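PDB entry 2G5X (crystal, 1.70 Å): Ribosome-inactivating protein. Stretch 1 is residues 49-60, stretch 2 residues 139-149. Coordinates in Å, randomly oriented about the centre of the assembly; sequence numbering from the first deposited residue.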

ATOM      1  N   ASN A  49      -4.399   6.645   5.986  1.00  7.65           N
ATOM      2  CA  ASN A  49      -3.746   7.053   7.227  1.00  8.54           C
ATOM      3  C   ASN A  49      -3.283   5.844   8.033  1.00  7.74           C
ATOM      4  O   ASN A  49      -4.056   4.915   8.261  1.00  8.66           O
ATOM      5  CB  ASN A  49      -4.706   7.860   8.107  1.00  9.02           C
ATOM      6  CG  ASN A  49      -4.732   9.336   7.761  1.00 10.31           C
ATOM      7  OD1 ASN A  49      -4.168   9.767   6.761  1.00  9.86           O
ATOM      8  ND2 ASN A  49      -5.405  10.121   8.597  1.00 12.04           N
ATOM      9  N   LEU A  50      -2.017   5.850   8.441  1.00  7.01           N
ATOM     10  CA  LEU A  50      -1.473   4.793   9.291  1.00  7.16           C
ATOM     11  C   LEU A  50      -1.174   5.531  10.601  1.00  6.53           C
ATOM     12  O   LEU A  50      -0.495   6.560  10.596  1.00  7.81           O
ATOM     13  CB  LEU A  50      -0.181   4.205   8.702  1.00  6.34           C
ATOM     14  CG  LEU A  50      -0.291   3.375   7.414  1.00  6.02           C
ATOM     15  CD1 LEU A  50       1.084   2.794   7.060  1.00  7.87           C
ATOM     16  CD2 LEU A  50      -1.300   2.244   7.603  1.00  7.27           C
ATOM     17  N   VAL A  51      -1.693   5.023  11.713  1.00  8.15           N
ATOM     18  CA  VAL A  51      -1.498   5.670  13.011  1.00  8.43           C
ATOM     19  C   VAL A  51      -0.880   4.727  14.038  1.00  8.78           C
ATOM     20  O   VAL A  51      -1.277   3.568  14.128  1.00  8.65           O
ATOM     21  CB  VAL A  51      -2.855   6.167  13.582  1.00  9.31           C
ATOM     22  CG1 VAL A  51      -2.629   6.933  14.883  1.00  9.53           C
ATOM     23  CG2 VAL A  51      -3.569   7.038  12.559  1.00  9.59           C
ATOM     24  N   LEU A  52       0.093   5.218  14.806  1.00  7.61           N
ATOM     25  CA  LEU A  52       0.715   4.394  15.838  1.00  8.00           C
ATOM     26  C   LEU A  52      -0.113   4.519  17.111  1.00  8.89           C
ATOM     27  O   LEU A  52      -0.450   5.621  17.535  1.00  9.98           O
ATOM     28  CB  LEU A  52       2.145   4.850  16.132  1.00  7.94           C
ATOM     29  CG  LEU A  52       3.184   4.661  15.031  1.00 10.23           C
ATOM     30  CD1 LEU A  52       4.543   5.113  15.558  1.00 10.14           C
ATOM     31  CD2 LEU A  52       3.232   3.203  14.601  1.00 11.36           C
ATOM     32  N   PRO A  53      -0.446   3.385  17.738  1.00  8.57           N
ATOM     33  CA  PRO A  53      -1.241   3.428  18.965  1.00 10.52           C
ATOM     34  C   PRO A  53      -0.527   4.073  20.154  1.00 11.44           C
ATOM     35  O   PRO A  53      -1.175   4.645  21.031  1.00 11.20           O
ATOM     36  CB  PRO A  53      -1.567   1.955  19.211  1.00 10.22           C
ATOM     37  CG  PRO A  53      -0.359   1.251  18.657  1.00  8.81           C
ATOM     38  CD  PRO A  53      -0.108   1.998  17.367  1.00  9.28           C
ATOM     39  N   PHE A  54       0.802   3.995  20.167  1.00 11.15           N
ATOM     40  CA  PHE A  54       1.600   4.532  21.271  1.00 14.45           C
ATOM     41  C   PHE A  54       1.568   6.043  21.471  1.00 14.14           C
ATOM     42  O   PHE A  54       1.302   6.528  22.573  1.00 12.22           O
ATOM     43  CB  PHE A  54       3.071   4.123  21.120  1.00 17.74           C
ATOM     44  CG  PHE A  54       3.272   2.698  20.710  1.00 19.80           C
ATOM     45  CD1 PHE A  54       3.594   2.381  19.396  1.00 20.23           C
ATOM     46  CD2 PHE A  54       3.150   1.670  21.639  1.00 21.86           C
ATOM     47  CE1 PHE A  54       3.793   1.062  19.009  1.00 21.18           C
ATOM     48  CE2 PHE A  54       3.345   0.342  21.263  1.00 23.28           C
ATOM     49  CZ  PHE A  54       3.669   0.039  19.942  1.00 22.47           C
ATOM     50  N   ASN A  55       1.858   6.780  20.404  1.00 15.07           N
ATOM     51  CA  ASN A  55       1.928   8.236  20.463  1.00 15.79           C
ATOM     52  C   ASN A  55       0.960   8.947  19.524  1.00 16.04           C
ATOM     53  O   ASN A  55       0.939  10.177  19.457  1.00 17.37           O
ATOM     54  CB  ASN A  55       3.354   8.665  20.133  1.00 15.86           C
ATOM     55  CG  ASN A  55       3.895   7.952  18.912  1.00 17.13           C
ATOM     56  OD1 ASN A  55       3.181   7.772  17.925  1.00 15.80           O
ATOM     57  ND2 ASN A  55       5.158   7.546  18.967  1.00 16.36           N
ATOM     58  N   ARG A  56       0.168   8.168  18.795  1.00 15.01           N
ATOM     59  CA  ARG A  56      -0.808   8.707  17.859  1.00 15.01           C
ATOM     60  C   ARG A  56      -0.177   9.403  16.653  1.00 14.22           C
ATOM     61  O   ARG A  56      -0.871  10.098  15.908  1.00 15.09           O
ATOM     62  CB  ARG A  56      -1.757   9.677  18.576  1.00 18.28           C
ATOM     63  CG  ARG A  56      -2.389   9.115  19.844  1.00 21.15           C
ATOM     64  CD  ARG A  56      -3.077   7.771  19.604  1.00 24.12           C
ATOM     65  NE  ARG A  56      -4.152   7.852  18.618  1.00 28.05           N
ATOM     66  CZ  ARG A  56      -4.953   6.838  18.301  1.00 29.04           C
ATOM     67  NH1 ARG A  56      -4.804   5.660  18.891  1.00 31.55           N
ATOM     68  NH2 ARG A  56      -5.905   6.998  17.390  1.00 31.26           N
ATOM     69  N   ASN A  57       1.129   9.232  16.456  1.00 12.15           N
ATOM     70  CA  ASN A  57       1.783   9.846  15.300  1.00 11.27           C
ATOM     71  C   ASN A  57       1.114   9.276  14.049  1.00 10.92           C
ATOM     72  O   ASN A  57       0.743   8.100  14.014  1.00 10.62           O
ATOM     73  CB  ASN A  57       3.286   9.537  15.272  1.00 10.25           C
ATOM     74  CG  ASN A  57       4.056  10.241  16.383  1.00 11.02           C
ATOM     75  OD1 ASN A  57       3.578  11.215  16.973  1.00 13.00           O
ATOM     76  ND2 ASN A  57       5.262   9.760  16.660  1.00 10.55           N
ATOM     77  N   THR A  58       0.983  10.103  13.018  1.00  9.41           N
ATOM     78  CA  THR A  58       0.318   9.684  11.792  1.00  8.22           C
ATOM     79  C   THR A  58       1.102   9.944  10.510  1.00  8.58           C
ATOM     80  O   THR A  58       1.703  11.005  10.341  1.00  9.49           O
ATOM     81  CB  THR A  58      -1.052  10.400  11.655  1.00  9.62           C
ATOM     82  OG1 THR A  58      -1.868  10.090  12.793  1.00 12.02           O
ATOM     83  CG2 THR A  58      -1.773   9.964  10.388  1.00  8.23           C
ATOM     84  N   ILE A  59       1.103   8.952   9.623  1.00  7.47           N
ATOM     85  CA  ILE A  59       1.736   9.067   8.312  1.00  5.94           C
ATOM     86  C   ILE A  59       0.633   8.773   7.298  1.00  8.00           C
ATOM     87  O   ILE A  59      -0.083   7.778   7.426  1.00  8.69           O
ATOM     88  CB  ILE A  59       2.889   8.056   8.116  0.50  2.61           C
ATOM     89  CG1 ILE A  59       4.100   8.482   8.950  0.50  2.14           C
ATOM     90  CG2 ILE A  59       3.272   7.982   6.635  0.50  2.75           C
ATOM     91  CD1 ILE A  59       5.305   7.560   8.813  1.00  7.56           C
ATOM     92  N   THR A  60       0.483   9.646   6.307  1.00  7.51           N
ATOM     93  CA  THR A  60      -0.549   9.467   5.286  1.00  7.32           C
ATOM     94  C   THR A  60       0.062   8.997   3.967  1.00  7.05           C
ATOM     95  O   THR A  60       0.891   9.687   3.381  1.00  7.85           O
ATOM     96  CB  THR A  60      -1.324  10.789   5.046  1.00  6.80           C
ATOM     97  OG1 THR A  60      -1.884  11.244   6.286  1.00  8.71           O
ATOM     98  CG2 THR A  60      -2.450  10.581   4.034  1.00  8.64           C
TER
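Stretch 2 (139-149) SLQTAFTAVYG

The end of a helix packs against one face of a two-stranded hairpin through an apolar contact centred on a single phenylalanine ring, with no direct hydrogen bond between the stretches and water bridging at two points.

Stretch 1 runs out along a strand (49-51), turns through a loop and returns along a second strand (58-60). Backbone hydrogen bonds in both directions between Leu50 and Ile59, and from Leu52 N to Asn57 O, tie the two arms together. Stretch 2 enters as a helix, with phi and psi near -60° and -45°, and after its last turns leads into an extended Tyr148 and then Gly149, whose positive phi is one that glycine adopts easily. Its course takes it from Gln141, whose CA is 6.8 Å from the CA of Leu52, to Tyr148, whose CA is 7.1 Å from the CA of Ile59. It thus passes from the outgoing arm of the hairpin to the returning one.

Phe144 is the centre of the contact. Its chi1 of -174° (t) extends the flat ring between two aliphatic side chains. Leu52 CG lies 3.6 Å from the centroid of the Phe144 ring on one face, and Ile59 CD1 lies 3.6 Å from the same centroid on the opposite face, both nearly along the ring normal. An aromatic ring suits this slot because both of its faces can receive C-H groups. At its edge, Phe144 CE1 comes within 3.5 Å of Leu50 O, a carbonyl already engaged by Ile59 N.

Farther back along the helix, Leu140 extends the apolar surface, its CD2 lying 4.4 Å from Leu50 CD1. Gln141 suits the partly exposed margin: its aliphatic CG packs 4.1 Å from Leu52 CD2, while its polar end reaches the loop, where OE1 lies 3.3 Å from Phe54 CZ, at the edge of that ring.

Tyr148 closes the other end. Asn57 CB sits 3.8 Å from the centroid of the Tyr148 ring, over its face, while Ile59 CG1 approaches the ring edge, 3.9 Å from Tyr148 CD2. The phenol combines an apolar ring with a polar tip: Tyr148 OH is 2.9 Å from a water that also accepts a hydrogen bond from Thr58 N, at 2.9 Å. A second water joins Thr145 OG1, at 2.7 Å, to Asn55 ND2, at 3.1 Å, so polar groups at the exposed margin are linked through solvent.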

ATOM      1  N   SER A 139       6.673  -5.135  12.926  1.00  6.81           N
ATOM      2  CA  SER A 139       7.617  -4.747  11.883  1.00  6.52           C
ATOM      3  C   SER A 139       7.258  -3.374  11.322  1.00  6.29           C
ATOM      4  O   SER A 139       8.126  -2.516  11.135  1.00  7.89           O
ATOM      5  CB  SER A 139       7.610  -5.783  10.755  1.00  8.95           C
ATOM      6  OG  SER A 139       7.953  -7.071  11.240  1.00 14.27           O
ATOM      7  N   LEU A 140       5.973  -3.168  11.052  1.00  5.77           N
ATOM      8  CA  LEU A 140       5.519  -1.894  10.514  1.00  6.16           C
ATOM      9  C   LEU A 140       5.681  -0.761  11.531  1.00  6.24           C
ATOM     10  O   LEU A 140       6.062   0.354  11.166  1.00  6.25           O
ATOM     11  CB  LEU A 140       4.056  -2.004  10.061  1.00  6.67           C
ATOM     12  CG  LEU A 140       3.441  -0.740   9.458  1.00  5.01           C
ATOM     13  CD1 LEU A 140       4.329  -0.202   8.337  1.00  6.20           C
ATOM     14  CD2 LEU A 140       2.042  -1.059   8.940  1.00  6.85           C
ATOM     15  N   GLN A 141       5.407  -1.036  12.803  1.00  6.26           N
ATOM     16  CA  GLN A 141       5.554  -0.002  13.828  1.00  6.31           C
ATOM     17  C   GLN A 141       7.010   0.457  13.920  1.00  5.95           C
ATOM     18  O   GLN A 141       7.288   1.650  14.043  1.00  7.37           O
ATOM     19  CB  GLN A 141       5.092  -0.515  15.198  1.00  5.33           C
ATOM     20  CG  GLN A 141       3.605  -0.848  15.281  1.00  6.54           C
ATOM     21  CD  GLN A 141       3.217  -1.426  16.632  1.00  9.66           C
ATOM     22  OE1 GLN A 141       4.048  -2.009  17.325  1.00 12.07           O
ATOM     23  NE2 GLN A 141       1.950  -1.283  17.002  1.00  9.41           N
ATOM     24  N   THR A 142       7.933  -0.497  13.851  1.00  5.42           N
ATOM     25  CA  THR A 142       9.357  -0.186  13.930  1.00  6.51           C
ATOM     26  C   THR A 142       9.805   0.646  12.733  1.00  6.08           C
ATOM     27  O   THR A 142      10.532   1.634  12.890  1.00  6.14           O
ATOM     28  CB  THR A 142      10.206  -1.477  13.997  1.00  5.89           C
ATOM     29  OG1 THR A 142       9.917  -2.175  15.216  1.00 10.11           O
ATOM     30  CG2 THR A 142      11.688  -1.145  13.949  1.00  8.11           C
ATOM     31  N   ALA A 143       9.364   0.254  11.540  1.00  6.90           N
ATOM     32  CA  ALA A 143       9.737   0.972  10.323  1.00  6.72           C
ATOM     33  C   ALA A 143       9.169   2.391  10.348  1.00  7.23           C
ATOM     34  O   ALA A 143       9.819   3.345   9.922  1.00  6.96           O
ATOM     35  CB  ALA A 143       9.232   0.217   9.095  1.00  7.62           C
ATOM     36  N   PHE A 144       7.948   2.513  10.855  1.00  7.13           N
ATOM     37  CA  PHE A 144       7.260   3.797  10.968  1.00  8.44           C
ATOM     38  C   PHE A 144       8.085   4.746  11.849  1.00  8.50           C
ATOM     39  O   PHE A 144       8.351   5.893  11.478  1.00  9.04           O
ATOM     40  CB  PHE A 144       5.874   3.545  11.582  1.00  7.29           C
ATOM     41  CG  PHE A 144       4.972   4.758  11.638  1.00  7.38           C
ATOM     42  CD1 PHE A 144       3.723   4.728  11.023  1.00  9.45           C
ATOM     43  CD2 PHE A 144       5.330   5.891  12.365  1.00  8.72           C
ATOM     44  CE1 PHE A 144       2.841   5.807  11.137  1.00  8.38           C
ATOM     45  CE2 PHE A 144       4.458   6.973  12.485  1.00  8.65           C
ATOM     46  CZ  PHE A 144       3.212   6.932  11.873  1.00  8.56           C
ATOM     47  N   THR A 145       8.506   4.248  13.006  1.00  7.73           N
ATOM     48  CA  THR A 145       9.285   5.038  13.959  1.00  7.81           C
ATOM     49  C   THR A 145      10.614   5.556  13.403  1.00  8.15           C
ATOM     50  O   THR A 145      11.072   6.635  13.779  1.00  8.66           O
ATOM     51  CB  THR A 145       9.556   4.217  15.237  1.00  8.19           C
ATOM     52  OG1 THR A 145       8.308   3.875  15.844  1.00  7.39           O
ATOM     53  CG2 THR A 145      10.390   5.017  16.230  1.00 10.18           C
ATOM     54  N   ALA A 146      11.226   4.793  12.506  1.00  7.38           N
ATOM     55  CA  ALA A 146      12.499   5.198  11.919  1.00  7.68           C
ATOM     56  C   ALA A 146      12.322   6.259  10.837  1.00  8.82           C
ATOM     57  O   ALA A 146      13.299   6.826  10.349  1.00  9.98           O
ATOM     58  CB  ALA A 146      13.215   3.981  11.340  1.00  9.13           C
ATOM     59  N   VAL A 147      11.073   6.534  10.475  1.00  7.28           N
ATOM     60  CA  VAL A 147      10.776   7.513   9.435  1.00  8.45           C
ATOM     61  C   VAL A 147      10.092   8.797   9.905  1.00  7.02           C
ATOM     62  O   VAL A 147      10.575   9.899   9.639  1.00  8.50           O
ATOM     63  CB  VAL A 147       9.906   6.872   8.326  1.00  8.47           C
ATOM     64  CG1 VAL A 147       9.412   7.937   7.353  1.00 12.20           C
ATOM     65  CG2 VAL A 147      10.716   5.819   7.589  1.00  9.19           C
ATOM     66  N   TYR A 148       8.971   8.660  10.602  1.00  7.71           N
ATOM     67  CA  TYR A 148       8.217   9.825  11.053  1.00  7.39           C
ATOM     68  C   TYR A 148       9.008  10.950  11.730  1.00  7.55           C
ATOM     69  O   TYR A 148       9.666  10.751  12.753  1.00  9.43           O
ATOM     70  CB  TYR A 148       7.065   9.381  11.964  1.00  8.05           C
ATOM     71  CG  TYR A 148       6.229  10.532  12.480  1.00  9.34           C
ATOM     72  CD1 TYR A 148       6.589  11.211  13.645  1.00  9.70           C
ATOM     73  CD2 TYR A 148       5.095  10.961  11.789  1.00  8.94           C
ATOM     74  CE1 TYR A 148       5.842  12.291  14.109  1.00 10.34           C
ATOM     75  CE2 TYR A 148       4.340  12.043  12.242  1.00 10.38           C
ATOM     76  CZ  TYR A 148       4.722  12.702  13.402  1.00  9.77           C
ATOM     77  OH  TYR A 148       3.993  13.778  13.852  1.00 11.20           O
ATOM     78  N   GLY A 149       8.931  12.137  11.132  1.00  8.25           N
ATOM     79  CA  GLY A 149       9.590  13.318  11.669  1.00  9.00           C
ATOM     80  C   GLY A 149      11.104  13.332  11.755  1.00 10.80           C
ATOM     81  O   GLY A 149      11.673  14.177  12.451  1.00 12.21           O
TER
HETATM   82  O   HOH W   1       7.244   5.978  17.260  1.00 12.50           O
HETATM   83  O   HOH W   2       1.289  12.879  13.681  1.00 16.30           O